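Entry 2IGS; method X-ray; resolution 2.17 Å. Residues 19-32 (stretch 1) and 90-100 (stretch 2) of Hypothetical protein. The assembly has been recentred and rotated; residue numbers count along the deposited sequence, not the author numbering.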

# COMPACT_ATOMS: atom_id res chain seq x y z
N ILE F 19 -43.27 -12.59 -30.82
CA ILE F 19 -44.46 -13.23 -30.24
C ILE F 19 -45.07 -12.39 -29.11
O ILE F 19 -46.29 -12.22 -29.06
CB ILE F 19 -44.12 -14.62 -29.69
CG1 ILE F 19 -43.77 -15.57 -30.85
CG2 ILE F 19 -45.27 -15.17 -28.88
CD1 ILE F 19 -43.12 -16.86 -30.41
N TYR F 20 -44.23 -11.87 -28.22
CA TYR F 20 -44.71 -11.06 -27.12
C TYR F 20 -45.22 -9.66 -27.55
O TYR F 20 -46.17 -9.13 -26.94
CB TYR F 20 -43.67 -11.01 -26.00
CG TYR F 20 -43.73 -12.25 -25.12
CD1 TYR F 20 -43.15 -13.46 -25.53
CD2 TYR F 20 -44.41 -12.22 -23.91
CE1 TYR F 20 -43.24 -14.61 -24.74
CE2 TYR F 20 -44.49 -13.34 -23.11
CZ TYR F 20 -43.92 -14.53 -23.53
OH TYR F 20 -44.00 -15.63 -22.70
N LYS F 21 -44.63 -9.09 -28.60
CA LYS F 21 -45.21 -7.89 -29.22
C LYS F 21 -46.70 -8.15 -29.60
O LYS F 21 -47.57 -7.30 -29.41
CB LYS F 21 -44.36 -7.45 -30.42
CG LYS F 21 -44.56 -6.00 -30.84
CD LYS F 21 -43.53 -5.53 -31.90
CE LYS F 21 -44.06 -4.28 -32.62
NZ LYS F 21 -43.01 -3.45 -33.30
N GLY F 22 -46.97 -9.37 -30.08
CA GLY F 22 -48.30 -9.79 -30.48
C GLY F 22 -49.27 -9.99 -29.33
O GLY F 22 -50.43 -9.57 -29.44
N PHE F 23 -48.82 -10.63 -28.25
CA PHE F 23 -49.63 -10.75 -27.03
C PHE F 23 -49.96 -9.37 -26.47
O PHE F 23 -51.09 -9.11 -26.12
CB PHE F 23 -48.95 -11.60 -25.96
CG PHE F 23 -48.80 -13.07 -26.31
CD1 PHE F 23 -49.78 -13.75 -27.02
CD2 PHE F 23 -47.69 -13.78 -25.86
CE1 PHE F 23 -49.65 -15.10 -27.31
CE2 PHE F 23 -47.55 -15.15 -26.15
CZ PHE F 23 -48.53 -15.80 -26.87
N ALA F 24 -48.96 -8.48 -26.41
CA ALA F 24 -49.10 -7.16 -25.80
C ALA F 24 -50.07 -6.27 -26.55
O ALA F 24 -50.81 -5.50 -25.95
CB ALA F 24 -47.73 -6.46 -25.68
N ARG F 25 -50.06 -6.38 -27.88
CA ARG F 25 -51.01 -5.66 -28.71
C ARG F 25 -52.44 -6.17 -28.49
O ARG F 25 -53.37 -5.37 -28.41
CB ARG F 25 -50.60 -5.71 -30.19
CG ARG F 25 -51.43 -4.76 -31.05
CD ARG F 25 -51.03 -4.77 -32.51
NE ARG F 25 -52.24 -4.84 -33.33
CZ ARG F 25 -53.09 -3.84 -33.55
NH1 ARG F 25 -52.86 -2.63 -33.02
NH2 ARG F 25 -54.17 -4.03 -34.28
N GLN F 26 -52.61 -7.49 -28.36
CA GLN F 26 -53.86 -8.09 -27.90
C GLN F 26 -54.31 -7.48 -26.58
O GLN F 26 -55.49 -7.21 -26.39
CB GLN F 26 -53.70 -9.59 -27.65
CG GLN F 26 -53.69 -10.45 -28.87
CD GLN F 26 -54.32 -11.81 -28.60
OE1 GLN F 26 -55.51 -11.91 -28.25
NE2 GLN F 26 -53.53 -12.87 -28.76
N CYS F 27 -53.37 -7.28 -25.67
CA CYS F 27 -53.67 -6.74 -24.36
C CYS F 27 -54.13 -5.29 -24.44
O CYS F 27 -55.25 -4.97 -24.06
CB CYS F 27 -52.46 -6.87 -23.46
SG CYS F 27 -52.19 -8.58 -22.94
N ASN F 28 -53.25 -4.44 -24.95
CA ASN F 28 -53.55 -3.02 -25.11
C ASN F 28 -52.75 -2.46 -26.28
O ASN F 28 -51.53 -2.28 -26.17
CB ASN F 28 -53.23 -2.25 -23.81
CG ASN F 28 -53.61 -0.77 -23.90
OD1 ASN F 28 -54.27 -0.34 -24.84
ND2 ASN F 28 -53.18 0.01 -22.91
N PRO F 29 -53.42 -2.18 -27.41
CA PRO F 29 -52.71 -1.56 -28.53
C PRO F 29 -51.95 -0.29 -28.13
O PRO F 29 -50.95 0.05 -28.76
CB PRO F 29 -53.84 -1.22 -29.52
CG PRO F 29 -54.92 -2.22 -29.20
CD PRO F 29 -54.85 -2.42 -27.71
N GLY F 30 -52.39 0.36 -27.05
CA GLY F 30 -51.76 1.60 -26.57
C GLY F 30 -50.56 1.44 -25.65
O GLY F 30 -49.95 2.43 -25.26
N PHE F 31 -50.24 0.19 -25.30
CA PHE F 31 -49.08 -0.14 -24.48
C PHE F 31 -47.83 -0.01 -25.34
O PHE F 31 -47.75 -0.60 -26.43
CB PHE F 31 -49.21 -1.58 -23.95
CG PHE F 31 -47.99 -2.11 -23.23
CD1 PHE F 31 -47.81 -1.88 -21.86
CD2 PHE F 31 -47.03 -2.87 -23.91
CE1 PHE F 31 -46.68 -2.40 -21.19
CE2 PHE F 31 -45.91 -3.38 -23.25
CZ PHE F 31 -45.74 -3.15 -21.88
N VAL F 32 -46.88 0.79 -24.87
CA VAL F 32 -45.61 0.98 -25.55
C VAL F 32 -44.70 -0.22 -25.24
O VAL F 32 -44.18 -0.36 -24.12
CB VAL F 32 -44.93 2.33 -25.13
CG1 VAL F 32 -43.71 2.61 -26.00
CG2 VAL F 32 -45.92 3.50 -25.22
N VAL F 90 -53.69 -12.59 -17.73
CA VAL F 90 -52.62 -12.77 -18.70
C VAL F 90 -51.97 -11.41 -18.98
O VAL F 90 -50.76 -11.28 -18.93
CB VAL F 90 -53.12 -13.45 -19.99
CG1 VAL F 90 -52.09 -13.35 -21.09
CG2 VAL F 90 -53.50 -14.93 -19.73
N CYS F 91 -52.80 -10.40 -19.20
CA CYS F 91 -52.30 -9.07 -19.54
C CYS F 91 -51.70 -8.29 -18.38
O CYS F 91 -50.56 -7.84 -18.46
CB CYS F 91 -53.40 -8.26 -20.20
SG CYS F 91 -53.83 -8.98 -21.79
N ASN F 92 -52.48 -8.15 -17.31
CA ASN F 92 -52.15 -7.26 -16.21
C ASN F 92 -51.49 -7.92 -15.00
O ASN F 92 -51.06 -7.23 -14.09
CB ASN F 92 -53.40 -6.48 -15.78
CG ASN F 92 -54.07 -5.77 -16.94
OD1 ASN F 92 -53.41 -5.35 -17.90
ND2 ASN F 92 -55.39 -5.65 -16.88
N VAL F 93 -51.42 -9.25 -14.98
CA VAL F 93 -50.64 -9.93 -13.93
C VAL F 93 -49.37 -10.60 -14.48
O VAL F 93 -48.31 -10.51 -13.87
CB VAL F 93 -51.50 -10.93 -13.10
CG1 VAL F 93 -50.64 -11.65 -12.03
CG2 VAL F 93 -52.68 -10.19 -12.44
N GLU F 94 -49.48 -11.21 -15.65
CA GLU F 94 -48.39 -12.01 -16.20
C GLU F 94 -47.48 -11.30 -17.21
O GLU F 94 -46.25 -11.25 -17.03
CB GLU F 94 -48.95 -13.31 -16.78
CG GLU F 94 -49.84 -14.08 -15.78
CD GLU F 94 -50.59 -15.24 -16.41
OE1 GLU F 94 -51.77 -15.45 -16.08
OE2 GLU F 94 -50.00 -15.96 -17.24
N ILE F 95 -48.07 -10.73 -18.25
CA ILE F 95 -47.30 -10.29 -19.40
C ILE F 95 -46.79 -8.83 -19.36
O ILE F 95 -45.57 -8.59 -19.39
CB ILE F 95 -48.01 -10.66 -20.72
CG1 ILE F 95 -48.13 -12.19 -20.83
CG2 ILE F 95 -47.26 -10.07 -21.93
CD1 ILE F 95 -48.68 -12.74 -22.15
N LEU F 96 -47.69 -7.86 -19.31
CA LEU F 96 -47.23 -6.46 -19.35
C LEU F 96 -46.31 -6.13 -18.15
O LEU F 96 -45.29 -5.46 -18.34
CB LEU F 96 -48.40 -5.48 -19.52
CG LEU F 96 -49.31 -5.71 -20.75
CD1 LEU F 96 -50.42 -4.68 -20.85
CD2 LEU F 96 -48.54 -5.76 -22.06
N PRO F 97 -46.65 -6.60 -16.93
CA PRO F 97 -45.72 -6.40 -15.81
C PRO F 97 -44.35 -7.04 -16.02
O PRO F 97 -43.34 -6.47 -15.62
CB PRO F 97 -46.45 -7.04 -14.63
CG PRO F 97 -47.92 -6.97 -15.02
CD PRO F 97 -47.89 -7.28 -16.48
N LEU F 98 -44.31 -8.21 -16.64
CA LEU F 98 -43.05 -8.84 -17.00
C LEU F 98 -42.26 -7.96 -17.97
O LEU F 98 -41.06 -7.75 -17.80
CB LEU F 98 -43.26 -10.22 -17.63
CG LEU F 98 -41.98 -11.05 -17.85
CD1 LEU F 98 -42.29 -12.56 -17.80
CD2 LEU F 98 -41.26 -10.67 -19.16
N LEU F 99 -42.93 -7.47 -19.01
CA LEU F 99 -42.25 -6.69 -20.02
C LEU F 99 -41.73 -5.38 -19.44
O LEU F 99 -40.57 -5.03 -19.67
CB LEU F 99 -43.17 -6.44 -21.19
CG LEU F 99 -43.51 -7.67 -22.04
CD1 LEU F 99 -44.44 -7.27 -23.16
CD2 LEU F 99 -42.23 -8.32 -22.59
N THR F 100 -42.60 -4.70 -18.70
CA THR F 100 -42.27 -3.47 -17.99
C THR F 100 -41.08 -3.67 -17.04
O THR F 100 -40.14 -2.90 -17.08
CB THR F 100 -43.48 -2.91 -17.20
OG1 THR F 100 -44.55 -2.61 -18.11
CG2 THR F 100 -43.14 -1.65 -16.48

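Helix 19-27 and helix 90-100 run nearly antiparallel, at 149° between their N-to-C directions, with axes 10.1 Å apart at closest approach; together the two stretches bury 522 Å². One covalent link joins them. In the disulfide, Cys 27 SG lies 2.0 Å from Cys 91 SG, with chi3 of -81° and both cysteines in the m rotamer. It ties the last turn of the first helix to the wider pi-type turn at 90-95, where Ile 95 N bonds to Val 90 O at 2.8 Å and Leu 96 N to Cys 91 O at 3.0 Å.

No hydrogen bond crosses between the stretches, so the remaining contact is packing, almost all of it apolar. Ile 95 meets two aromatic residues: its CG2 is 4.1 Å from Tyr 20 CD2, at the ring edge, and its CD1 is 4.0 Å from Phe 23 CB. Leu 96 spreads its methyls over three partners. Leu 96 CD1 lies 4.0 Å from Cys 27 CB, next to the disulfide, and Leu 96 CD2 lies 3.8 Å from Ala 24 CB. Both methyls also reach the Phe 31 ring, CD2 over one face of it. That last contact is a CH-pi interaction: Leu 96 CD2 sits 3.6 Å from the ring centroid of Phe 31, only 5° off the ring normal. Leu 99 CD1 fills in alongside, 4.2 Å from both Ala 24 CB and Phe 31 CE2. At the ring edge, Thr 100 OG1 approaches Phe 31 CE1 to 3.8 Å; this hydroxyl donates to Leu 96 O at 3.0 Å, within its own helix.

Local hydrogen bonds shape the loop that carries Phe 31. In the type I turn from Asn 28 to Phe 31, Phe 31 N bonds to Asn 28 O at 2.9 Å, and Gly 30 N donates to Asn 28 OD1 at 3.0 Å.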